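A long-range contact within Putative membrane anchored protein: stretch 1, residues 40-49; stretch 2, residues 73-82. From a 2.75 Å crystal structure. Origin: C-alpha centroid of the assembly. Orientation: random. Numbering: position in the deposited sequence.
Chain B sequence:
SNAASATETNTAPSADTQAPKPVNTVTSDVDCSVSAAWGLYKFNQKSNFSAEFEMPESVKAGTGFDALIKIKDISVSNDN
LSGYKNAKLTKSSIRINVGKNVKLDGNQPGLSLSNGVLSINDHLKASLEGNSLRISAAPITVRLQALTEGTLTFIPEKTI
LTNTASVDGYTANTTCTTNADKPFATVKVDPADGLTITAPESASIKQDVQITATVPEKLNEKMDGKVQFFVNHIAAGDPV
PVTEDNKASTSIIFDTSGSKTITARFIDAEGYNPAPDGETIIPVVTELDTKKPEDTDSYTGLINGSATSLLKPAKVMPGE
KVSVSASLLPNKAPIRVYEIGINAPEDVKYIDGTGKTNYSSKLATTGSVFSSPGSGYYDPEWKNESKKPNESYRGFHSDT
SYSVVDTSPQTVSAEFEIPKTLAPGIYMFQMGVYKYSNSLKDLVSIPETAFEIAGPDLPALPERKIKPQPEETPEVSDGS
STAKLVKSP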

# COMPACT_ATOMS: atom_id res chain seq x y z
N LEU B 40 -10.13 22.35 58.58
CA LEU B 40 -10.89 22.11 59.81
C LEU B 40 -12.26 21.45 59.57
O LEU B 40 -13.00 21.18 60.51
CB LEU B 40 -11.04 23.40 60.63
CG LEU B 40 -9.77 24.07 61.16
CD1 LEU B 40 -10.00 25.55 61.45
CD2 LEU B 40 -9.21 23.36 62.39
N TYR B 41 -12.58 21.19 58.31
CA TYR B 41 -13.87 20.59 57.94
C TYR B 41 -13.60 19.52 56.88
O TYR B 41 -13.43 19.82 55.70
CB TYR B 41 -14.84 21.68 57.44
CG TYR B 41 -16.31 21.31 57.43
CD1 TYR B 41 -17.11 21.53 58.55
CD2 TYR B 41 -16.90 20.73 56.30
CE1 TYR B 41 -18.47 21.18 58.54
CE2 TYR B 41 -18.25 20.38 56.28
CZ TYR B 41 -19.04 20.61 57.40
OH TYR B 41 -20.37 20.27 57.41
N LYS B 42 -13.49 18.27 57.30
CA LYS B 42 -13.17 17.18 56.40
C LYS B 42 -14.36 16.24 56.33
O LYS B 42 -14.85 15.78 57.36
CB LYS B 42 -11.90 16.45 56.86
CG LYS B 42 -10.64 17.32 56.78
CD LYS B 42 -9.34 16.60 57.14
CE LYS B 42 -8.16 17.43 56.64
NZ LYS B 42 -6.85 17.18 57.30
N PHE B 43 -14.87 16.00 55.13
CA PHE B 43 -15.78 14.90 54.91
C PHE B 43 -15.41 14.17 53.60
O PHE B 43 -14.44 14.53 52.94
CB PHE B 43 -17.27 15.32 55.03
CG PHE B 43 -17.75 16.19 53.91
CD1 PHE B 43 -18.42 15.64 52.82
CD2 PHE B 43 -17.53 17.57 53.94
CE1 PHE B 43 -18.85 16.44 51.76
CE2 PHE B 43 -17.97 18.38 52.88
CZ PHE B 43 -18.64 17.81 51.80
N ASN B 44 -16.21 13.18 53.22
CA ASN B 44 -15.68 12.04 52.50
C ASN B 44 -16.81 11.24 51.87
O ASN B 44 -17.71 10.77 52.57
CB ASN B 44 -14.95 11.21 53.58
CG ASN B 44 -14.32 9.99 53.04
OD1 ASN B 44 -13.42 10.08 52.21
ND2 ASN B 44 -14.75 8.84 53.52
N GLN B 45 -16.79 11.07 50.55
CA GLN B 45 -17.90 10.37 49.89
C GLN B 45 -17.56 9.53 48.67
O GLN B 45 -17.01 10.04 47.69
CB GLN B 45 -19.00 11.37 49.51
CG GLN B 45 -20.40 10.74 49.45
CD GLN B 45 -21.38 11.56 48.63
OE1 GLN B 45 -21.00 12.52 47.95
NE2 GLN B 45 -22.66 11.17 48.69
N LYS B 46 -17.92 8.26 48.73
CA LYS B 46 -17.78 7.35 47.59
C LYS B 46 -18.84 7.66 46.55
O LYS B 46 -19.98 7.96 46.88
CB LYS B 46 -17.91 5.88 48.03
CG LYS B 46 -16.60 5.22 48.42
CD LYS B 46 -16.72 3.70 48.55
CE LYS B 46 -17.45 3.30 49.83
NZ LYS B 46 -16.94 4.07 50.99
N SER B 47 -18.44 7.58 45.28
CA SER B 47 -19.30 7.94 44.15
C SER B 47 -18.99 7.17 42.84
O SER B 47 -18.35 6.10 42.87
CB SER B 47 -19.20 9.44 43.92
OG SER B 47 -20.15 9.86 42.97
N ASN B 48 -19.45 7.72 41.71
CA ASN B 48 -19.28 7.12 40.37
C ASN B 48 -19.04 8.18 39.29
O ASN B 48 -19.68 9.22 39.29
CB ASN B 48 -20.51 6.27 40.00
CG ASN B 48 -20.35 4.81 40.40
OD1 ASN B 48 -21.02 4.32 41.31
ND2 ASN B 48 -19.44 4.11 39.72
N PHE B 49 -18.13 7.88 38.36
CA PHE B 49 -17.69 8.82 37.32
C PHE B 49 -17.80 8.20 35.95
O PHE B 49 -16.99 7.35 35.58
CB PHE B 49 -16.24 9.22 37.57
CG PHE B 49 -15.64 10.08 36.50
CD1 PHE B 49 -15.88 11.46 36.47
CD2 PHE B 49 -14.80 9.53 35.53
CE1 PHE B 49 -15.31 12.28 35.48
CE2 PHE B 49 -14.22 10.35 34.53
CZ PHE B 49 -14.48 11.72 34.51
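Stretch 2, residues 73-82: DISVSNDNLS

How does the second stretch run across the first? Strand 74-77 lies roughly antiparallel to strand 41-48, at 151° between their N-to-C directions, with the axes 8.2 Å apart at closest approach. Beyond it the chain passes through N78 and tightens into a 3-10 segment, 79-81, where L81 N donates a backbone hydrogen bond to N78 O at 3.1 Å. The register pairs S47 with V76, Q45 with N78 and F43 with N80. At this spacing side chains, rather than backbones, fill the gap, and no clear hydrogen bond crosses it.

Which side chains meet? In the extended first strand, alternate residues Y41, F43, Q45 and S47 point CA-to-CB toward the second stretch, while K42 and N44 point away. I74 and V76 answer from the other strand, with S75 between them, and S77 after V76, turned away.

What does the F43 ring rest against? With chi1 p (70°) and chi2 96°, F43 offers one face to N80, whose CB lies 3.6 Å from the ring centroid and only 3° off the normal, a CH-pi contact. N80, chi1 m, fits its side chain over the ring, with N80 CG 3.5 Å from F43 CG. N78 ND2 approaches F43 CE1 obliquely at 3.0 Å, and L81 CD2 reaches F43 CZ at 4.3 Å. Y41, chi1 t, places its OH 3.0 Å from N80 OD1.

How is the rest of the gap filled? Q45 is extended, chi1 and chi2 both t, so its amide reaches the second stretch: OE1 lies 3.6 Å from V76 CB and NE2 3.6 Å from S77 O. The small S47, chi1 t, sets OG 3.9 Å from V76 CG1. Farther along, I74, chi1 p and chi2 t, packs CG2 3.4 Å from the backbone N48 O, while the end of the N48 side chain leads away.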

# COMPACT_ATOMS: atom_id res chain seq x y z
N ASP B 73 -23.63 13.75 33.89
CA ASP B 73 -23.85 14.47 35.14
C ASP B 73 -23.57 13.56 36.32
O ASP B 73 -23.85 12.36 36.26
CB ASP B 73 -25.31 14.93 35.26
CG ASP B 73 -25.78 15.74 34.07
OD1 ASP B 73 -25.50 15.35 32.91
OD2 ASP B 73 -26.47 16.76 34.30
N ILE B 74 -23.01 14.12 37.38
CA ILE B 74 -22.92 13.38 38.63
C ILE B 74 -23.64 14.10 39.77
O ILE B 74 -23.29 15.23 40.12
CB ILE B 74 -21.48 12.94 38.96
CG1 ILE B 74 -20.53 14.13 39.09
CG2 ILE B 74 -20.97 11.99 37.87
CD1 ILE B 74 -19.10 13.74 39.54
N SER B 75 -24.67 13.45 40.30
CA SER B 75 -25.57 14.03 41.29
C SER B 75 -25.41 13.34 42.63
O SER B 75 -25.56 12.12 42.74
CB SER B 75 -27.03 13.91 40.82
OG SER B 75 -27.93 14.35 41.83
N VAL B 76 -25.09 14.12 43.66
CA VAL B 76 -24.89 13.59 45.03
C VAL B 76 -25.66 14.32 46.15
O VAL B 76 -25.50 15.52 46.35
CB VAL B 76 -23.38 13.46 45.39
CG1 VAL B 76 -22.72 12.38 44.53
CG2 VAL B 76 -22.65 14.81 45.24
N SER B 77 -26.50 13.58 46.86
CA SER B 77 -27.14 14.10 48.06
C SER B 77 -26.22 13.88 49.25
O SER B 77 -25.83 12.75 49.53
CB SER B 77 -28.50 13.45 48.30
OG SER B 77 -29.51 14.08 47.52
N ASN B 78 -25.87 14.95 49.94
CA ASN B 78 -25.04 14.87 51.14
C ASN B 78 -25.47 15.90 52.18
O ASN B 78 -25.62 17.07 51.87
CB ASN B 78 -23.57 15.04 50.77
CG ASN B 78 -22.62 14.57 51.86
OD1 ASN B 78 -22.83 13.56 52.50
ND2 ASN B 78 -21.55 15.28 52.04
N ASP B 79 -25.69 15.45 53.41
CA ASP B 79 -26.10 16.32 54.51
C ASP B 79 -25.06 17.38 54.83
O ASP B 79 -25.38 18.43 55.39
CB ASP B 79 -26.39 15.49 55.77
CG ASP B 79 -27.87 15.20 55.98
OD1 ASP B 79 -28.68 15.43 55.05
OD2 ASP B 79 -28.23 14.74 57.08
N ASN B 80 -23.81 17.12 54.46
CA ASN B 80 -22.72 18.07 54.63
C ASN B 80 -22.84 19.33 53.77
O ASN B 80 -21.99 20.22 53.86
CB ASN B 80 -21.40 17.39 54.35
CG ASN B 80 -20.83 16.73 55.56
OD1 ASN B 80 -20.40 17.41 56.49
ND2 ASN B 80 -20.81 15.40 55.57
N LEU B 81 -23.89 19.39 52.96
CA LEU B 81 -24.17 20.53 52.08
C LEU B 81 -25.43 21.33 52.50
O LEU B 81 -25.75 22.36 51.90
CB LEU B 81 -24.30 20.07 50.62
CG LEU B 81 -23.30 19.02 50.10
CD1 LEU B 81 -23.89 18.26 48.90
CD2 LEU B 81 -21.93 19.62 49.76
N SER B 82 -26.13 20.85 53.52
CA SER B 82 -27.30 21.56 54.06
C SER B 82 -26.92 22.99 54.44
O SER B 82 -25.87 23.23 55.04
CB SER B 82 -27.89 20.81 55.27